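Local coordinates for Ton_1535 (Thermococcus onnurineus, PDB 3ZPJ), which is of unknown function but folds as an all-helical alpha-solenoid, a superhelical stack of helices that includes a left-handed helical turn, at residues 87-90 with 91-94; 147-150 with 151-155; 170-173 with 174-178. All coordinates share one frame; numbering follows the deposited sequence.

In the fold
All three interactions are local contacts at the starts of helices, and they come in series along the chain. Interaction 1 opens helix 90-104 after the loop from helix 70-86, and interaction 2 opens helix 151-170. Interaction 3 opens helix 174-190, directly after helix 151-170, so interactions 2 and 3 lie at opposite ends of one helix. Their centres are about 30 Å apart, against about 36 Å between interactions 1 and 2 and about 21 Å between interactions 1 and 3; none touches another. The centre of interaction 3 is about 2 Å from the centre of the chain, whereas the other two are surface contacts. Together they sample the turns by which this alpha-solenoid reverses from one helix to the next.

Interaction 1 of 3, residues 87-90 with 91-94; sequences MEYE and EDAM
Tyr89 lays its CB against the carboxylate of Asp92, three residues on, with Asp92 OD2 at 3.7 Å from Tyr89 CB. The ring itself has little part in this: its nearest atom, Tyr89 CD1, is 4.2 Å from Asp92 OD2, and the ring and carboxylate planes are turned 66° apart. Oxygen and ring therefore meet obliquely, a van der Waals contact with no hydrogen bond between the two side chains. Asp92 CG stands anti to its own carbonyl carbon (chi1 -58°), which turns the carboxylate back toward the N-cap residue.

Tyr89 is that N-cap residue, the last before helix 90-104, and its carbonyl accepts the first full-length helical bond. Ala93 N donates to Tyr89 O at 2.8 Å. One residue later Met94 N gives Glu90 O a bond of 3.0 Å. Ala93 CB also packs on Tyr89 O, at 3.4 Å, while CB and CG of Met94 both brush Glu90 O at 3.7 Å.

The turn joins two successive helices of the solenoid. Glu88, with positive phi, is the C-prime residue of a Schellman motif that closes helix 70-86, in which Tyr89 N bonds to Leu84 O and Glu88 N to Ala85 O. Tyr89 thus serves both ends, its N-H finishing one helix and its C=O beginning the next. Glu90, Glu91 and Asp92 fill the first turn of the new helix, where their negative charges would probably interact favourably with the helix dipole. Ala93, the buried member, packs on Leu84 and Ala85 of the preceding helix and on Tyr129; Glu90 and Met94 also touch Tyr129.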
loop_
_atom_site.group_PDB
_atom_site.type_symbol
_atom_site.label_atom_id
_atom_site.label_comp_id
_atom_site.label_asym_id
_atom_site.label_seq_id
_atom_site.Cartn_x
_atom_site.Cartn_y
_atom_site.Cartn_z
ATOM N N MET A 87 -4.520 -15.890 -10.059
ATOM C CA MET A 87 -3.939 -17.029 -10.777
ATOM C C MET A 87 -3.491 -16.740 -12.219
ATOM O O MET A 87 -3.268 -17.668 -12.998
ATOM C CB MET A 87 -4.916 -18.201 -10.788
ATOM C CG MET A 87 -5.447 -18.581 -9.423
ATOM S SD MET A 87 -6.480 -20.044 -9.581
ATOM C CE MET A 87 -7.643 -19.461 -10.822
ATOM N N GLU A 88 -3.380 -15.464 -12.570
ATOM C CA GLU A 88 -2.818 -15.043 -13.860
ATOM C C GLU A 88 -3.632 -15.428 -15.094
ATOM O O GLU A 88 -3.089 -15.537 -16.194
ATOM C CB GLU A 88 -1.366 -15.514 -14.002
ATOM C CG GLU A 88 -0.474 -15.014 -12.881
ATOM C CD GLU A 88 0.955 -15.491 -13.002
ATOM O OE1 GLU A 88 1.200 -16.510 -13.692
ATOM O OE2 GLU A 88 1.832 -14.837 -12.400
ATOM N N TYR A 89 -4.932 -15.629 -14.911
ATOM C CA TYR A 89 -5.839 -15.768 -16.044
ATOM C C TYR A 89 -6.399 -14.387 -16.369
ATOM O O TYR A 89 -7.548 -14.064 -16.060
ATOM C CB TYR A 89 -6.960 -16.751 -15.730
ATOM C CG TYR A 89 -6.471 -18.153 -15.453
ATOM C CD1 TYR A 89 -6.263 -19.057 -16.492
ATOM C CD2 TYR A 89 -6.216 -18.578 -14.155
ATOM C CE1 TYR A 89 -5.818 -20.337 -16.244
ATOM C CE2 TYR A 89 -5.770 -19.860 -13.899
ATOM C CZ TYR A 89 -5.572 -20.733 -14.947
ATOM O OH TYR A 89 -5.127 -22.011 -14.696
ATOM N N GLU A 90 -5.563 -13.577 -16.995
ATOM C CA GLU A 90 -5.843 -12.166 -17.133
ATOM C C GLU A 90 -6.994 -11.881 -18.089
ATOM O O GLU A 90 -7.836 -11.036 -17.803
ATOM C CB GLU A 90 -4.581 -11.430 -17.569
ATOM C CG GLU A 90 -4.607 -9.942 -17.298
ATOM C CD GLU A 90 -3.331 -9.263 -17.743
ATOM O OE1 GLU A 90 -2.474 -9.946 -18.347
ATOM O OE2 GLU A 90 -3.180 -8.050 -17.490
ATOM N N GLU A 91 -7.033 -12.578 -19.217
ATOM C CA GLU A 91 -8.111 -12.374 -20.184
ATOM C C GLU A 91 -9.447 -12.735 -19.558
ATOM O O GLU A 91 -10.453 -12.057 -19.771
ATOM C CB GLU A 91 -7.885 -13.213 -21.436
ATOM C CG GLU A 91 -8.947 -13.034 -22.523
ATOM C CD GLU A 91 -8.621 -13.818 -23.796
ATOM O OE1 GLU A 91 -7.638 -13.462 -24.484
ATOM O OE2 GLU A 91 -9.339 -14.797 -24.106
ATOM N N ASP A 92 -9.447 -13.798 -18.767
ATOM C CA ASP A 92 -10.666 -14.242 -18.129
ATOM C C ASP A 92 -11.072 -13.307 -17.006
ATOM O O ASP A 92 -12.254 -13.039 -16.817
ATOM C CB ASP A 92 -10.500 -15.664 -17.620
ATOM C CG ASP A 92 -10.129 -16.630 -18.728
ATOM O OD1 ASP A 92 -11.040 -17.069 -19.462
ATOM O OD2 ASP A 92 -8.926 -16.935 -18.871
ATOM N N ALA A 93 -10.088 -12.807 -16.265
ATOM C CA ALA A 93 -10.359 -11.854 -15.197
ATOM C C ALA A 93 -11.039 -10.603 -15.741
ATOM O O ALA A 93 -12.003 -10.111 -15.147
ATOM C CB ALA A 93 -9.075 -11.479 -14.458
ATOM N N MET A 94 -10.539 -10.091 -16.864
ATOM C CA MET A 94 -11.043 -8.830 -17.397
ATOM C C MET A 94 -12.405 -9.074 -18.011
ATOM O O MET A 94 -13.259 -8.188 -18.026
ATOM C CB MET A 94 -10.071 -8.185 -18.406
ATOM C CG MET A 94 -8.858 -7.431 -17.780
ATOM S SD MET A 94 -9.221 -6.141 -16.539
ATOM C CE MET A 94 -7.626 -5.372 -16.335
#

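Interaction 2 of 3, residues 147-150 with 151-155; sequences AETS and YTHKV
This is a surface contact at a helix start, in which side chains from the first turn of helix 151-170 fold back on the loop that leaves helix 130-146. The evidence centres on Ser150 and His153. Ser150 O receives a bond from His153 N at 3.0 Å and, when ND1 carries its proton, a second from the ring atom His153 ND1 at 2.9 Å. Both donors come from the same face of the carbonyl, well out of its plane. The ring is not aimed squarely at this oxygen either, which lies 31° out of the imidazole plane. Ser150 N, by contrast, sits at the ring edge in plane, yet its bond to His153 ND1 is weak, with an N-H...N angle of 128°. One nitrogen cannot donate to the carbonyl and accept from the amide at once, so the two ring bonds are best read as alternatives.

Ser150 is the N-cap and His153 the N3 residue. The weak bond from Ser150 N resembles the N3 half of a capping box, but the box is incomplete because the serine side chain makes no capping bond. Its CB instead packs on the ring, 3.4 Å from His153 CE1. The side chains of Thr149 and His153 cross at about a right angle, and methyl CG2 of Thr149 comes within 3.3 Å of His153 ND1 from an oblique direction, while Thr152 OG1 lies above the ring centre on one face.

Lys154 works on the loop further back. With the chain extended beyond CG, it spans the turn until its CE meets Ala147 O. Its NZ is hydrogen-bonded to Ile145 O, near the end of the preceding helix. Thr149 and His153 both touch Ile111 of helix 110-126, and Ala147 touches Pro110.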
loop_
_atom_site.group_PDB
_atom_site.type_symbol
_atom_site.label_atom_id
_atom_site.label_comp_id
_atom_site.label_asym_id
_atom_site.label_seq_id
_atom_site.Cartn_x
_atom_site.Cartn_y
_atom_site.Cartn_z
ATOM N N ALA A 147 -25.665 12.179 -7.505
ATOM C CA ALA A 147 -27.042 11.752 -7.298
ATOM C C ALA A 147 -27.876 12.853 -6.656
ATOM O O ALA A 147 -27.340 13.737 -5.983
ATOM C CB ALA A 147 -27.089 10.499 -6.460
ATOM N N GLU A 148 -29.189 12.793 -6.861
ATOM C CA GLU A 148 -30.058 13.861 -6.407
ATOM C C GLU A 148 -30.861 13.464 -5.181
ATOM O O GLU A 148 -32.059 13.735 -5.106
ATOM C CB GLU A 148 -30.996 14.305 -7.533
ATOM C CG GLU A 148 -31.458 15.753 -7.405
ATOM C CD GLU A 148 -32.594 16.093 -8.358
ATOM O OE1 GLU A 148 -32.999 15.211 -9.146
ATOM O OE2 GLU A 148 -33.082 17.242 -8.318
ATOM N N THR A 149 -30.208 12.815 -4.225
ATOM C CA THR A 149 -30.814 12.607 -2.919
ATOM C C THR A 149 -30.304 13.702 -2.009
ATOM O O THR A 149 -29.625 14.627 -2.461
ATOM C CB THR A 149 -30.457 11.254 -2.321
ATOM O OG1 THR A 149 -30.095 10.352 -3.370
ATOM C CG2 THR A 149 -31.648 10.686 -1.559
ATOM N N SER A 150 -30.622 13.610 -0.725
ATOM C CA SER A 150 -30.195 14.647 0.205
ATOM C C SER A 150 -28.831 14.321 0.795
ATOM O O SER A 150 -28.435 13.159 0.822
ATOM C CB SER A 150 -31.222 14.849 1.312
ATOM O OG SER A 150 -31.147 16.171 1.795
ATOM N N TYR A 151 -28.135 15.364 1.247
ATOM C CA TYR A 151 -26.772 15.288 1.785
ATOM C C TYR A 151 -26.523 14.003 2.576
ATOM O O TYR A 151 -25.629 13.219 2.253
ATOM C CB TYR A 151 -26.545 16.503 2.680
ATOM C CG TYR A 151 -25.118 16.835 3.032
ATOM C CD1 TYR A 151 -24.171 17.104 2.046
ATOM C CD2 TYR A 151 -24.726 16.939 4.361
ATOM C CE1 TYR A 151 -22.841 17.434 2.384
ATOM C CE2 TYR A 151 -23.416 17.269 4.710
ATOM C CZ TYR A 151 -22.473 17.517 3.722
ATOM O OH TYR A 151 -21.176 17.852 4.089
ATOM N N THR A 152 -27.364 13.771 3.579
ATOM C CA THR A 152 -27.171 12.688 4.544
ATOM C C THR A 152 -27.041 11.278 3.938
ATOM O O THR A 152 -26.275 10.446 4.446
ATOM C CB THR A 152 -28.248 12.750 5.678
ATOM O OG1 THR A 152 -29.493 12.195 5.225
ATOM C CG2 THR A 152 -28.476 14.205 6.123
ATOM N N HIS A 153 -27.759 11.015 2.847
ATOM C CA HIS A 153 -27.735 9.690 2.213
ATOM C C HIS A 153 -26.447 9.489 1.434
ATOM O O HIS A 153 -25.942 8.371 1.314
ATOM C CB HIS A 153 -28.945 9.515 1.298
ATOM C CG HIS A 153 -30.201 10.116 1.852
ATOM N ND1 HIS A 153 -30.661 11.359 1.476
ATOM C CD2 HIS A 153 -31.068 9.659 2.787
ATOM C CE1 HIS A 153 -31.771 11.633 2.138
ATOM N NE2 HIS A 153 -32.037 10.620 2.942
ATOM N N LYS A 154 -25.910 10.580 0.906
ATOM C CA LYS A 154 -24.646 10.519 0.188
ATOM C C LYS A 154 -23.512 10.266 1.159
ATOM O O LYS A 154 -22.528 9.620 0.807
ATOM C CB LYS A 154 -24.369 11.810 -0.591
ATOM C CG LYS A 154 -25.450 12.210 -1.619
ATOM C CD LYS A 154 -24.908 13.368 -2.446
ATOM C CE LYS A 154 -25.912 13.992 -3.345
ATOM N NZ LYS A 154 -25.265 15.121 -4.095
ATOM N N VAL A 155 -23.649 10.764 2.384
ATOM C CA VAL A 155 -22.537 10.718 3.338
ATOM C C VAL A 155 -22.059 9.303 3.654
ATOM O O VAL A 155 -20.872 9.008 3.519
ATOM C CB VAL A 155 -22.826 11.507 4.633
ATOM C CG1 VAL A 155 -21.900 11.055 5.755
ATOM C CG2 VAL A 155 -22.650 12.996 4.380
#

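Interaction 3 of 3, residues 170-173 with 174-178; sequences DTLP and SNEAM
With CG anti to the carbonyl carbon (chi1 -65°) and the chain then extended (chi2 167°), Glu176 runs back along the helix start and sets its carboxylate against the ring of Pro173. Glu176 OE1 does the touching: it is 3.3 Å from Pro173 CG and almost as close to CD of the same ring. Asn175 takes the crowded position for its CG, between backbone N and carbonyl carbon, which brings Asn175 OD1 to 3.7 Å from Pro173 CG. Two side-chain oxygens thus meet the proline ring through its carbons, without hydrogen bonds.

The carbonyl of the same proline is held by the backbone. Ala177 N donates to Pro173 O at 2.7 Å; Glu176 N adds a weak bond of 3.0 Å to the same oxygen. Leu172, a buried residue, directs its CB toward the helix start and packs it against Ala177 CB at 3.9 Å. Leu172 CD2 also approaches Glu176 OE1, the two side chains crossing at about a right angle.

Arg219 of helix 216-223 bonds Leu172 O and touches Ser174 and Ala177. Ser174 OG is hydrogen-bonded to Ala207 O, in helix 194-209, and to Val210 O, just beyond it.

Pro173 is the N-cap of helix 174-190, and having no N-H it cannot take part in a capping box with Glu176 at N3. What the geometry does fit is a hydrophobic staple, in which the residue before the N-cap, Leu172, packs on the N4 residue, Ala177.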
loop_
_atom_site.group_PDB
_atom_site.type_symbol
_atom_site.label_atom_id
_atom_site.label_comp_id
_atom_site.label_asym_id
_atom_site.label_seq_id
_atom_site.Cartn_x
_atom_site.Cartn_y
_atom_site.Cartn_z
ATOM N N ASP A 170 -3.868 -0.397 1.669
ATOM C CA ASP A 170 -3.183 -1.298 2.581
ATOM C C ASP A 170 -2.678 -2.576 1.906
ATOM O O ASP A 170 -1.748 -3.216 2.405
ATOM C CB ASP A 170 -4.086 -1.680 3.755
ATOM C CG ASP A 170 -4.268 -0.546 4.747
ATOM O OD1 ASP A 170 -3.435 0.393 4.777
ATOM O OD2 ASP A 170 -5.256 -0.601 5.498
ATOM N N THR A 171 -3.278 -2.961 0.785
ATOM C CA THR A 171 -2.870 -4.216 0.157
ATOM C C THR A 171 -1.836 -3.984 -0.918
ATOM O O THR A 171 -1.371 -4.938 -1.523
ATOM C CB THR A 171 -4.056 -5.006 -0.476
ATOM O OG1 THR A 171 -4.554 -4.296 -1.615
ATOM C CG2 THR A 171 -5.189 -5.205 0.536
ATOM N N LEU A 172 -1.501 -2.719 -1.173
ATOM C CA LEU A 172 -0.588 -2.366 -2.261
ATOM C C LEU A 172 0.782 -1.936 -1.771
ATOM O O LEU A 172 0.938 -1.514 -0.626
ATOM C CB LEU A 172 -1.187 -1.239 -3.100
ATOM C CG LEU A 172 -2.432 -1.647 -3.879
ATOM C CD1 LEU A 172 -3.097 -0.425 -4.508
ATOM C CD2 LEU A 172 -2.101 -2.693 -4.938
ATOM N N PRO A 173 1.791 -2.048 -2.639
ATOM C CA PRO A 173 3.075 -1.437 -2.291
ATOM C C PRO A 173 2.954 0.094 -2.281
ATOM O O PRO A 173 2.048 0.650 -2.934
ATOM C CB PRO A 173 4.002 -1.906 -3.420
ATOM C CG PRO A 173 3.075 -2.166 -4.584
ATOM C CD PRO A 173 1.834 -2.737 -3.941
ATOM N N SER A 174 3.857 0.752 -1.552
ATOM C CA SER A 174 3.819 2.202 -1.338
ATOM C C SER A 174 3.589 3.016 -2.612
ATOM O O SER A 174 2.770 3.932 -2.611
ATOM C CB SER A 174 5.093 2.713 -0.626
ATOM O OG SER A 174 5.144 2.328 0.747
ATOM N N ASN A 175 4.297 2.705 -3.695
ATOM C CA ASN A 175 4.170 3.557 -4.879
ATOM C C ASN A 175 2.764 3.472 -5.463
ATOM O O ASN A 175 2.221 4.457 -5.942
ATOM C CB ASN A 175 5.222 3.238 -5.942
ATOM C CG ASN A 175 5.105 1.832 -6.462
ATOM O OD1 ASN A 175 4.752 0.914 -5.729
ATOM N ND2 ASN A 175 5.392 1.654 -7.736
ATOM N N GLU A 176 2.168 2.293 -5.386
ATOM C CA GLU A 176 0.821 2.123 -5.895
ATOM C C GLU A 176 -0.215 2.557 -4.869
ATOM O O GLU A 176 -1.268 3.060 -5.235
ATOM C CB GLU A 176 0.604 0.681 -6.357
ATOM C CG GLU A 176 1.488 0.309 -7.551
ATOM C CD GLU A 176 1.510 -1.193 -7.822
ATOM O OE1 GLU A 176 0.864 -1.956 -7.059
ATOM O OE2 GLU A 176 2.179 -1.610 -8.798
ATOM N N ALA A 177 0.107 2.408 -3.587
ATOM C CA ALA A 177 -0.861 2.683 -2.526
ATOM C C ALA A 177 -1.179 4.163 -2.349
ATOM O O ALA A 177 -2.266 4.529 -1.887
ATOM C CB ALA A 177 -0.386 2.084 -1.205
ATOM N N MET A 178 -0.238 5.015 -2.736
ATOM C CA MET A 178 -0.327 6.432 -2.405
ATOM C C MET A 178 -1.618 7.111 -2.898
ATOM O O MET A 178 -2.280 7.815 -2.141
ATOM C CB MET A 178 0.935 7.197 -2.876
ATOM C CG MET A 178 1.221 8.440 -2.026
ATOM S SD MET A 178 1.782 8.039 -0.332
ATOM C CE MET A 178 3.333 7.248 -0.785
#